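Local coordinates for protein predicted ATPase involved in replication control, Cdc46/Mcm family (Methanopyrus kandleri AV19, PDB 3F8T) that probably binds ATP and single-stranded DNA, as a homolog of the MCM replicative helicases, at residues 239-245 and 340-346. The protein carries 2 engineered substitutions. Residues are numbered along the deposited sequence; the frame is centred on the assembly and turned at random.
Sequences RLHVLLA and CAVLAAI
Arg239 reaches Cys340 through a water that accepts from NE and lies 2.8 Å from Cys340 O, at the entrance to two neighbouring parallel strands, 242-245 and 341-346, in the five-stranded parallel sheet of the P-loop ATPase domain. The strand order is 2-3-4-1-5, with 242-245 as the first strand. Arg239 NH1 turns elsewhere, to the carbonyls of Gly234 and Val233. Leu240 O lies 3.3 Å from Ala341 CB and takes a bond from Gln228.

His241 substitutes a side chain for main chain: its ND1 accepts from Val342 N at 3.0 Å, almost straight at 171° and in the ring plane. With CG beside its own backbone N (chi1 -50°), the imidazole is carried across to that amide, and NE2 is hydrogen-bonded to Met324 O, so both nitrogens fix the ring's rotation. A phenylalanine here would probably leave Val342 N without its acceptor and Met324 O without this partner.

From Val242 onward, backbone bonds take over. Val242 N donates to Val342 O and its carbonyl accepts from Ala344 N, while Leu244 likewise pairs with Ala344 O and Ile346 N. Leu243 has CG anti to its backbone N (chi1 175°), bringing CD1 to Ala344 CB and Ile346 CG2, 3.8 Å from each. On the other face of the sheet, Leu244 CG meets Leu343 CD1 at 4.1 Å, beneath helices 219-229 and 248-261, which Leu343 touches through Leu225 and Leu255. Last along the strand, Ala245 CB rests 3.9 Å from Ile346 CG2.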
ATOM      1  N   ARG A 239       9.572  -2.190  -8.441  1.00 23.95           N
ATOM      2  CA  ARG A 239       8.203  -2.136  -8.930  1.00 21.52           C
ATOM      3  C   ARG A 239       8.162  -2.125 -10.457  1.00 20.00           C
ATOM      4  O   ARG A 239       8.990  -1.460 -11.090  1.00 19.16           O
ATOM      5  CB  ARG A 239       7.514  -0.896  -8.350  1.00 22.14           C
ATOM      6  CG  ARG A 239       7.351  -0.980  -6.823  1.00 22.75           C
ATOM      7  CD  ARG A 239       6.645   0.234  -6.257  1.00 26.13           C
ATOM      8  NE  ARG A 239       7.417   1.464  -6.406  1.00 25.22           N
ATOM      9  CZ  ARG A 239       8.408   1.833  -5.597  1.00 28.17           C
ATOM     10  NH1 ARG A 239       8.784   1.068  -4.563  1.00 27.41           N
ATOM     11  NH2 ARG A 239       9.028   2.974  -5.827  1.00 28.94           N
ATOM     12  N   LEU A 240       7.194  -2.846 -11.027  1.00 17.53           N
ATOM     13  CA  LEU A 240       7.024  -2.946 -12.474  1.00 16.54           C
ATOM     14  C   LEU A 240       5.883  -2.082 -12.956  1.00 15.78           C
ATOM     15  O   LEU A 240       4.827  -2.020 -12.321  1.00 15.61           O
ATOM     16  CB  LEU A 240       6.766  -4.397 -12.910  1.00 16.08           C
ATOM     17  CG  LEU A 240       7.961  -5.361 -12.905  1.00 17.81           C
ATOM     18  CD1 LEU A 240       7.493  -6.777 -12.662  1.00 19.76           C
ATOM     19  CD2 LEU A 240       8.711  -5.269 -14.212  1.00 17.95           C
ATOM     20  N   HIS A 241       6.090  -1.439 -14.103  1.00 15.16           N
ATOM     21  CA  HIS A 241       5.068  -0.594 -14.722  1.00 14.66           C
ATOM     22  C   HIS A 241       4.715  -1.156 -16.083  1.00 15.30           C
ATOM     23  O   HIS A 241       5.607  -1.466 -16.889  1.00 15.97           O
ATOM     24  CB  HIS A 241       5.567   0.847 -14.821  1.00 14.74           C
ATOM     25  CG  HIS A 241       6.121   1.371 -13.523  1.00 15.06           C
ATOM     26  ND1 HIS A 241       5.347   1.495 -12.388  1.00 16.43           N
ATOM     27  CD2 HIS A 241       7.367   1.767 -13.173  1.00 16.50           C
ATOM     28  CE1 HIS A 241       6.089   1.961 -11.398  1.00 15.86           C
ATOM     29  NE2 HIS A 241       7.321   2.126 -11.843  1.00 14.14           N
ATOM     30  N   VAL A 242       3.424  -1.321 -16.319  1.00 14.49           N
ATOM     31  CA  VAL A 242       2.928  -2.053 -17.496  1.00 16.06           C
ATOM     32  C   VAL A 242       1.884  -1.193 -18.198  1.00 16.21           C
ATOM     33  O   VAL A 242       0.990  -0.642 -17.553  1.00 16.39           O
ATOM     34  CB  VAL A 242       2.335  -3.455 -17.111  1.00 15.19           C
ATOM     35  CG1 VAL A 242       1.775  -4.178 -18.334  1.00 17.36           C
ATOM     36  CG2 VAL A 242       3.404  -4.361 -16.454  1.00 15.63           C
ATOM     37  N   LEU A 243       2.014  -1.071 -19.519  1.00 16.96           N
ATOM     38  CA  LEU A 243       1.023  -0.382 -20.336  1.00 17.28           C
ATOM     39  C   LEU A 243       0.268  -1.412 -21.175  1.00 18.61           C
ATOM     40  O   LEU A 243       0.883  -2.123 -21.965  1.00 17.91           O
ATOM     41  CB  LEU A 243       1.711   0.619 -21.269  1.00 17.03           C
ATOM     42  CG  LEU A 243       0.833   1.359 -22.303  1.00 17.75           C
ATOM     43  CD1 LEU A 243      -0.315   2.104 -21.626  1.00 17.45           C
ATOM     44  CD2 LEU A 243       1.700   2.310 -23.138  1.00 18.79           C
ATOM     45  N   LEU A 244      -1.044  -1.481 -20.984  1.00 19.68           N
ATOM     46  CA  LEU A 244      -1.928  -2.275 -21.840  1.00 22.08           C
ATOM     47  C   LEU A 244      -2.355  -1.450 -23.036  1.00 23.49           C
ATOM     48  O   LEU A 244      -2.893  -0.348 -22.876  1.00 23.36           O
ATOM     49  CB  LEU A 244      -3.182  -2.664 -21.079  1.00 22.61           C
ATOM     50  CG  LEU A 244      -3.174  -3.576 -19.870  1.00 23.65           C
ATOM     51  CD1 LEU A 244      -4.604  -4.034 -19.643  1.00 24.01           C
ATOM     52  CD2 LEU A 244      -2.260  -4.773 -20.086  1.00 26.15           C
ATOM     53  N   ALA A 245      -2.121  -1.970 -24.241  1.00 24.21           N
ATOM     54  CA  ALA A 245      -2.572  -1.282 -25.437  1.00 25.39           C
ATOM     55  C   ALA A 245      -3.622  -2.125 -26.156  1.00 26.79           C
ATOM     56  O   ALA A 245      -3.291  -3.127 -26.793  1.00 26.64           O
ATOM     57  CB  ALA A 245      -1.399  -0.978 -26.343  1.00 25.61           C
ATOM     58  N   CYS A 340       3.882   3.111  -6.066  1.00 19.97           N
ATOM     59  CA  CYS A 340       2.850   2.325  -6.750  1.00 20.17           C
ATOM     60  C   CYS A 340       3.397   1.669  -8.016  1.00 19.32           C
ATOM     61  O   CYS A 340       4.338   2.167  -8.627  1.00 20.22           O
ATOM     62  CB  CYS A 340       1.647   3.220  -7.080  1.00 19.68           C
ATOM     63  SG  CYS A 340       2.029   4.748  -7.949  1.00 23.79           S
ATOM     64  N   ALA A 341       2.829   0.530  -8.385  1.00 18.52           N
ATOM     65  CA  ALA A 341       3.147  -0.105  -9.659  1.00 17.43           C
ATOM     66  C   ALA A 341       2.077   0.412 -10.618  1.00 16.94           C
ATOM     67  O   ALA A 341       0.887   0.246 -10.360  1.00 17.01           O
ATOM     68  CB  ALA A 341       3.085  -1.639  -9.508  1.00 17.24           C
ATOM     69  N   VAL A 342       2.497   1.063 -11.698  1.00 15.88           N
ATOM     70  CA  VAL A 342       1.551   1.707 -12.601  1.00 15.98           C
ATOM     71  C   VAL A 342       1.066   0.710 -13.666  1.00 15.82           C
ATOM     72  O   VAL A 342       1.861   0.201 -14.470  1.00 15.43           O
ATOM     73  CB  VAL A 342       2.147   2.956 -13.257  1.00 15.55           C
ATOM     74  CG1 VAL A 342       1.199   3.510 -14.344  1.00 16.81           C
ATOM     75  CG2 VAL A 342       2.443   4.032 -12.181  1.00 15.53           C
ATOM     76  N   LEU A 343      -0.231   0.448 -13.626  1.00 16.21           N
ATOM     77  CA  LEU A 343      -0.919  -0.356 -14.642  1.00 16.32           C
ATOM     78  C   LEU A 343      -1.788   0.582 -15.459  1.00 16.32           C
ATOM     79  O   LEU A 343      -2.875   0.950 -15.049  1.00 16.86           O
ATOM     80  CB  LEU A 343      -1.768  -1.457 -14.008  1.00 15.71           C
ATOM     81  CG  LEU A 343      -2.638  -2.253 -15.023  1.00 14.12           C
ATOM     82  CD1 LEU A 343      -1.790  -2.890 -16.120  1.00 13.94           C
ATOM     83  CD2 LEU A 343      -3.411  -3.284 -14.293  1.00 13.40           C
ATOM     84  N   ALA A 344      -1.280   0.966 -16.615  1.00 17.39           N
ATOM     85  CA  ALA A 344      -1.950   1.940 -17.461  1.00 17.92           C
ATOM     86  C   ALA A 344      -2.608   1.230 -18.642  1.00 18.43           C
ATOM     87  O   ALA A 344      -2.249   0.098 -18.971  1.00 18.46           O
ATOM     88  CB  ALA A 344      -0.970   2.941 -17.946  1.00 17.38           C
ATOM     89  N   ALA A 345      -3.602   1.892 -19.232  1.00 18.63           N
ATOM     90  CA  ALA A 345      -4.247   1.414 -20.454  1.00 19.64           C
ATOM     91  C   ALA A 345      -4.375   2.546 -21.465  1.00 21.00           C
ATOM     92  O   ALA A 345      -4.707   3.689 -21.111  1.00 20.73           O
ATOM     93  CB  ALA A 345      -5.590   0.813 -20.132  1.00 18.63           C
ATOM     94  N   ILE A 346      -4.122   2.225 -22.731  1.00 23.20           N
ATOM     95  CA  ILE A 346      -4.238   3.208 -23.807  1.00 24.58           C
ATOM     96  C   ILE A 346      -4.967   2.592 -24.995  1.00 27.25           C
ATOM     97  O   ILE A 346      -4.777   1.409 -25.310  1.00 26.09           O
ATOM     98  CB  ILE A 346      -2.858   3.746 -24.254  1.00 24.51           C
ATOM     99  CG1 ILE A 346      -3.007   4.972 -25.149  1.00 23.89           C
ATOM    100  CG2 ILE A 346      -2.023   2.660 -24.976  1.00 24.82           C
ATOM    101  CD1 ILE A 346      -1.758   5.853 -25.207  1.00 23.09           C
TER
HETATM  102  O   HOH W   1       6.806   3.348  -8.176  1.00 25.15           O